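Local coordinates for protein short chain dehydrogenase (Leptospira borgpetersenii serovar Hardjo-bovis, PDB 6UH2) that binds NAD+ in a Rossmann-type fold and, as a short-chain dehydrogenase/reductase, probably oxidises or reduces substrates at a CH-OH group, at residues I201-I215 with R226-F238. Numbering follows the deposited sequence.
With NAD (nicotinamide-adenine-dinucleotide), chain D.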
loop_
_atom_site.group_PDB
_atom_site.type_symbol
_atom_site.label_atom_id
_atom_site.label_comp_id
_atom_site.label_asym_id
_atom_site.label_seq_id
_atom_site.Cartn_x
_atom_site.Cartn_y
_atom_site.Cartn_z
ATOM N N ILE B 201 6.864 5.008 2.008
ATOM C CA ILE B 201 6.734 4.614 0.608
ATOM C C ILE B 201 8.127 4.540 0.009
ATOM O O ILE B 201 8.928 5.470 0.173
ATOM C CB ILE B 201 5.834 5.572 -0.195
ATOM C CG1 ILE B 201 4.370 5.271 0.114
ATOM C CG2 ILE B 201 6.057 5.390 -1.703
ATOM C CD1 ILE B 201 3.376 6.143 -0.653
ATOM N N SER B 202 8.420 3.429 -0.671
ATOM C CA SER B 202 9.707 3.256 -1.339
ATOM C C SER B 202 9.490 3.232 -2.848
ATOM O O SER B 202 9.112 2.189 -3.411
ATOM C CB SER B 202 10.403 1.976 -0.870
ATOM O OG SER B 202 10.816 2.089 0.483
ATOM N N PRO B 203 9.701 4.346 -3.538
ATOM C CA PRO B 203 9.524 4.363 -4.996
ATOM C C PRO B 203 10.609 3.567 -5.703
ATOM O O PRO B 203 11.743 3.466 -5.237
ATOM C CB PRO B 203 9.636 5.854 -5.357
ATOM C CG PRO B 203 9.435 6.594 -4.059
ATOM C CD PRO B 203 9.995 5.683 -2.994
ATOM N N GLY B 204 10.238 2.994 -6.839
ATOM C CA GLY B 204 11.209 2.595 -7.826
ATOM C C GLY B 204 11.745 3.817 -8.556
ATOM O O GLY B 204 11.392 4.963 -8.271
ATOM N N GLY B 205 12.621 3.560 -9.522
ATOM C CA GLY B 205 13.239 4.662 -10.242
ATOM C C GLY B 205 12.204 5.459 -11.022
ATOM O O GLY B 205 11.293 4.900 -11.635
ATOM N N ILE B 206 12.353 6.780 -10.995
ATOM C CA ILE B 206 11.415 7.701 -11.626
ATOM C C ILE B 206 12.064 8.275 -12.878
ATOM O O ILE B 206 13.194 8.783 -12.824
ATOM C CB ILE B 206 10.996 8.821 -10.655
ATOM C CG1 ILE B 206 10.398 8.212 -9.383
ATOM C CG2 ILE B 206 10.015 9.781 -11.330
ATOM C CD1 ILE B 206 9.117 7.413 -9.636
ATOM N N PHE B 207 11.352 8.190 -14.003
ATOM C CA PHE B 207 11.846 8.774 -15.246
ATOM C C PHE B 207 12.075 10.281 -15.105
ATOM O O PHE B 207 11.195 11.025 -14.655
ATOM C CB PHE B 207 10.858 8.481 -16.380
ATOM C CG PHE B 207 11.209 9.157 -17.669
ATOM C CD1 PHE B 207 12.200 8.646 -18.488
ATOM C CD2 PHE B 207 10.559 10.310 -18.059
ATOM C CE1 PHE B 207 12.528 9.274 -19.668
ATOM C CE2 PHE B 207 10.895 10.943 -19.241
ATOM C CZ PHE B 207 11.875 10.421 -20.042
ATOM N N ALA B 208 13.274 10.728 -15.476
ATOM C CA ALA B 208 13.624 12.143 -15.450
ATOM C C ALA B 208 14.594 12.491 -16.575
ATOM O O ALA B 208 14.176 12.716 -17.717
ATOM C CB ALA B 208 14.227 12.520 -14.092
ATOM N N ASN B 209 15.891 12.543 -16.261
ATOM C CA ASN B 209 16.940 12.923 -17.205
ATOM C C ASN B 209 18.003 11.837 -17.343
ATOM O O ASN B 209 19.185 12.127 -17.547
ATOM C CB ASN B 209 17.593 14.241 -16.793
ATOM C CG ASN B 209 16.728 15.437 -17.105
ATOM O OD1 ASN B 209 16.211 15.571 -18.216
ATOM N ND2 ASN B 209 16.551 16.310 -16.121
ATOM N N GLN B 210 17.600 10.573 -17.237
ATOM C CA GLN B 210 18.553 9.496 -17.445
ATOM C C GLN B 210 18.797 9.283 -18.939
ATOM O O GLN B 210 18.011 9.709 -19.793
ATOM C CB GLN B 210 18.063 8.201 -16.798
ATOM C CG GLN B 210 17.712 8.325 -15.315
ATOM C CD GLN B 210 16.255 8.690 -15.078
ATOM O OE1 GLN B 210 15.581 9.221 -15.960
ATOM N NE2 GLN B 210 15.757 8.390 -13.884
ATOM N N SER B 211 19.911 8.622 -19.245
ATOM C CA SER B 211 20.245 8.299 -20.621
ATOM C C SER B 211 19.300 7.228 -21.154
ATOM O O SER B 211 18.661 6.494 -20.396
ATOM C CB SER B 211 21.693 7.813 -20.733
ATOM O OG SER B 211 21.835 6.483 -20.253
ATOM N N SER B 212 19.227 7.129 -22.483
ATOM C CA SER B 212 18.355 6.113 -23.066
ATOM C C SER B 212 18.884 4.711 -22.795
ATOM O O SER B 212 18.095 3.771 -22.643
ATOM C CB SER B 212 18.180 6.354 -24.568
ATOM O OG SER B 212 19.425 6.529 -25.217
ATOM N N ASP B 213 20.207 4.557 -22.700
ATOM C CA ASP B 213 20.783 3.264 -22.338
ATOM C C ASP B 213 20.394 2.864 -20.918
ATOM O O ASP B 213 20.022 1.712 -20.662
ATOM C CB ASP B 213 22.303 3.312 -22.485
ATOM C CG ASP B 213 22.947 1.949 -22.323
ATOM O OD1 ASP B 213 22.936 1.169 -23.298
ATOM O OD2 ASP B 213 23.459 1.654 -21.220
ATOM N N PHE B 214 20.491 3.801 -19.973
ATOM C CA PHE B 214 20.072 3.508 -18.609
ATOM C C PHE B 214 18.620 3.049 -18.576
ATOM O O PHE B 214 18.291 2.034 -17.945
ATOM C CB PHE B 214 20.256 4.733 -17.711
ATOM C CG PHE B 214 19.706 4.539 -16.325
ATOM C CD1 PHE B 214 18.362 4.769 -16.047
ATOM C CD2 PHE B 214 20.526 4.099 -15.302
ATOM C CE1 PHE B 214 17.853 4.569 -14.777
ATOM C CE2 PHE B 214 20.020 3.904 -14.027
ATOM C CZ PHE B 214 18.684 4.136 -13.765
ATOM N N ILE B 215 17.734 3.798 -19.241
ATOM C CA ILE B 215 16.305 3.489 -19.196
ATOM C C ILE B 215 16.037 2.096 -19.754
ATOM O O ILE B 215 15.229 1.337 -19.201
ATOM C CB ILE B 215 15.497 4.567 -19.941
ATOM C CG1 ILE B 215 15.753 5.942 -19.326
ATOM C CG2 ILE B 215 13.997 4.272 -19.852
ATOM C CD1 ILE B 215 15.104 7.085 -20.088
ATOM N N ARG B 226 8.304 -0.407 -17.513
ATOM C CA ARG B 226 8.453 1.034 -17.664
ATOM C C ARG B 226 9.009 1.594 -16.364
ATOM O O ARG B 226 8.853 0.995 -15.298
ATOM C CB ARG B 226 7.116 1.707 -18.016
ATOM C CG ARG B 226 6.034 1.642 -16.917
ATOM C CD ARG B 226 4.855 2.541 -17.295
ATOM N NE ARG B 226 3.721 2.555 -16.361
ATOM C CZ ARG B 226 3.640 3.313 -15.266
ATOM N NH1 ARG B 226 4.653 4.101 -14.907
ATOM N NH2 ARG B 226 2.546 3.277 -14.517
ATOM N N MET B 227 9.666 2.753 -16.462
ATOM C CA MET B 227 10.058 3.452 -15.250
ATOM C C MET B 227 8.829 4.095 -14.606
ATOM O O MET B 227 7.756 4.202 -15.210
ATOM C CB MET B 227 11.117 4.520 -15.544
ATOM C CG MET B 227 12.456 3.988 -16.084
ATOM S SD MET B 227 13.808 5.159 -15.779
ATOM C CE MET B 227 13.893 5.178 -13.985
ATOM N N GLY B 228 8.997 4.547 -13.369
ATOM C CA GLY B 228 7.904 5.205 -12.690
ATOM C C GLY B 228 7.769 6.664 -13.086
ATOM O O GLY B 228 8.681 7.291 -13.628
ATOM N N ASN B 229 6.584 7.201 -12.828
ATOM C CA ASN B 229 6.340 8.632 -12.877
ATOM C C ASN B 229 5.849 9.083 -11.510
ATOM O O ASN B 229 5.291 8.275 -10.753
ATOM C CB ASN B 229 5.299 9.001 -13.946
ATOM C CG ASN B 229 5.699 8.540 -15.324
ATOM O OD1 ASN B 229 5.061 7.651 -15.895
ATOM N ND2 ASN B 229 6.758 9.138 -15.874
ATOM N N PRO B 230 6.046 10.358 -11.158
ATOM C CA PRO B 230 5.545 10.833 -9.858
ATOM C C PRO B 230 4.075 10.523 -9.626
ATOM O O PRO B 230 3.701 10.148 -8.510
ATOM C CB PRO B 230 5.825 12.343 -9.920
ATOM C CG PRO B 230 7.024 12.454 -10.828
ATOM C CD PRO B 230 6.766 11.414 -11.895
ATOM N N SER B 231 3.234 10.635 -10.658
ATOM C CA SER B 231 1.810 10.367 -10.480
ATOM C C SER B 231 1.542 8.923 -10.039
ATOM O O SER B 231 0.512 8.657 -9.403
ATOM C CB SER B 231 1.057 10.685 -11.777
ATOM O OG SER B 231 1.615 9.951 -12.855
ATOM N N ASP B 232 2.444 7.979 -10.367
ATOM C CA ASP B 232 2.307 6.596 -9.902
ATOM C C ASP B 232 2.328 6.484 -8.387
ATOM O O ASP B 232 1.920 5.448 -7.849
ATOM C CB ASP B 232 3.436 5.694 -10.437
ATOM C CG ASP B 232 3.377 5.508 -11.944
ATOM O OD1 ASP B 232 2.258 5.382 -12.480
ATOM O OD2 ASP B 232 4.454 5.489 -12.584
ATOM N N LEU B 233 2.816 7.509 -7.690
ATOM C CA LEU B 233 2.958 7.442 -6.243
ATOM C C LEU B 233 1.778 8.038 -5.499
ATOM O O LEU B 233 1.616 7.754 -4.309
ATOM C CB LEU B 233 4.238 8.166 -5.800
ATOM C CG LEU B 233 5.514 7.657 -6.468
ATOM C CD1 LEU B 233 6.689 8.533 -6.093
ATOM C CD2 LEU B 233 5.782 6.208 -6.076
ATOM N N VAL B 234 0.943 8.828 -6.176
ATOM C CA VAL B 234 -0.063 9.624 -5.469
ATOM C C VAL B 234 -1.080 8.719 -4.785
ATOM O O VAL B 234 -1.513 8.987 -3.657
ATOM C CB VAL B 234 -0.739 10.610 -6.440
ATOM C CG1 VAL B 234 -1.906 11.342 -5.762
ATOM C CG2 VAL B 234 0.276 11.619 -6.996
ATOM N N GLY B 235 -1.484 7.638 -5.459
ATOM C CA GLY B 235 -2.485 6.754 -4.880
ATOM C C GLY B 235 -2.053 6.187 -3.540
ATOM O O GLY B 235 -2.793 6.259 -2.556
ATOM N N GLY B 236 -0.833 5.645 -3.480
ATOM C CA GLY B 236 -0.329 5.104 -2.225
ATOM C C GLY B 236 -0.089 6.172 -1.168
ATOM O O GLY B 236 -0.317 5.938 0.026
ATOM N N VAL B 237 0.388 7.350 -1.584
ATOM C CA VAL B 237 0.503 8.476 -0.650
ATOM C C VAL B 237 -0.858 8.800 -0.044
ATOM O O VAL B 237 -0.998 8.926 1.179
ATOM C CB VAL B 237 1.118 9.702 -1.353
ATOM C CG1 VAL B 237 1.003 10.957 -0.464
ATOM C CG2 VAL B 237 2.596 9.438 -1.722
ATOM N N PHE B 238 -1.887 8.931 -0.892
ATOM C CA PHE B 238 -3.233 9.207 -0.389
ATOM C C PHE B 238 -3.741 8.060 0.477
ATOM O O PHE B 238 -4.343 8.287 1.535
ATOM C CB PHE B 238 -4.202 9.454 -1.555
ATOM C CG PHE B 238 -4.151 10.861 -2.126
ATOM C CD1 PHE B 238 -3.189 11.776 -1.707
ATOM C CD2 PHE B 238 -5.081 11.264 -3.074
ATOM C CE1 PHE B 238 -3.153 13.064 -2.235
ATOM C CE2 PHE B 238 -5.061 12.564 -3.602
ATOM C CZ PHE B 238 -4.087 13.458 -3.180
HETATM P PA NAD D . 14.577 15.692 -6.091
HETATM O O1A NAD D . 16.125 15.761 -6.106
HETATM O O2A NAD D . 13.784 16.072 -7.342
HETATM O O5B NAD D . 13.967 16.536 -4.826
HETATM C C5B NAD D . 14.519 16.510 -3.524
HETATM C C4B NAD D . 14.062 17.807 -2.913
HETATM O O4B NAD D . 14.611 17.773 -1.542
HETATM C C3B NAD D . 14.636 19.051 -3.610
HETATM O O3B NAD D . 13.597 20.035 -3.832
HETATM C C2B NAD D . 15.626 19.598 -2.572
HETATM O O2B NAD D . 15.749 21.026 -2.639
HETATM C C1B NAD D . 15.047 19.074 -1.238
HETATM N N9A NAD D . 16.115 19.152 -0.247
HETATM C C8A NAD D . 17.470 18.868 -0.408
HETATM N N7A NAD D . 18.141 19.118 0.684
HETATM C C5A NAD D . 17.206 19.607 1.595
HETATM C C6A NAD D . 17.303 20.067 2.905
HETATM N N6A NAD D . 18.473 20.096 3.573
HETATM N N1A NAD D . 16.181 20.471 3.518
HETATM C C2A NAD D . 15.014 20.447 2.871
HETATM N N3A NAD D . 14.826 20.039 1.613
HETATM C C4A NAD D . 15.955 19.625 1.016
HETATM O O3 NAD D . 14.115 14.214 -5.619
HETATM P PN NAD D . 12.858 13.275 -5.996
HETATM O O1N NAD D . 13.223 12.300 -7.143
HETATM O O2N NAD D . 11.610 14.163 -6.004
HETATM O O5D NAD D . 12.944 12.338 -4.605
HETATM C C5D NAD D . 12.051 12.610 -3.546
HETATM C C4D NAD D . 12.218 11.478 -2.537
HETATM O O4D NAD D . 12.048 10.151 -3.177
HETATM C C3D NAD D . 13.651 11.450 -2.007
HETATM O O3D NAD D . 13.675 11.013 -0.642
HETATM C C2D NAD D . 14.382 10.351 -2.838
HETATM O O2D NAD D . 15.455 9.733 -2.147
HETATM C C1D NAD D . 13.197 9.361 -3.024
HETATM N N1N NAD D . 13.308 8.498 -4.253
HETATM C C2N NAD D . 13.445 9.047 -5.492
HETATM C C3N NAD D . 13.543 8.217 -6.580
HETATM C C7N NAD D . 13.699 8.826 -7.931
HETATM O O7N NAD D . 13.972 8.091 -8.867
HETATM N N7N NAD D . 13.523 10.160 -8.063
HETATM C C4N NAD D . 13.490 6.826 -6.382
HETATM C C5N NAD D . 13.358 6.307 -5.128
HETATM C C6N NAD D . 13.259 7.176 -4.045
HETATM O O HOH W 1 8.577 10.851 -14.775
#
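Met-227 sets CG anti to its carbonyl carbon, runs extended through chi2 and bends at chi3 (65°), which turns CE against Gly-205, 3.4 Å from that residue's C; the methyl lies at the edge of the Phe-214 ring, and SD is also edge-on to it, a Met-aromatic contact, while the Ile-215 side chain crosses that of Met-227 at about a right angle, CG2 meeting CG. In Ile-206, CG2 stands anti to the backbone N and meets Pro-230 CD at 3.7 Å, whereas CG1 and CB lie against the nicotinamide amide of NAD. Between these side chains the backbones form a single beta bridge: Gly-228 N donates to Gly-205 O at 2.9 Å, and Phe-207 N to Gly-228 O at 2.8 Å. The bridge is a worked example of an SDR cofactor loop fixed by backbone pairing around one residue while that residue's amide serves the cofactor: Ile-206 N donates to NAD O7N at 3.0 Å. Within 226-238, Arg-226 forms an end-on salt bridge with Asp-232 through NH1 and NH2, and Asn-229 N reaches Asp-232 OD2 from the opposite carboxylate face to NH1. Farther along, Leu-233 meets the Pro-203 ring at about a right angle, and Ile-201 CD1 packs 3.6 Å from Val-237 CG2. Strand 201-203 and helix 231-238 run nearly antiparallel (169°), with strands 144-148 and 252-255 flanking the first and helix 31-42 packing beside the second.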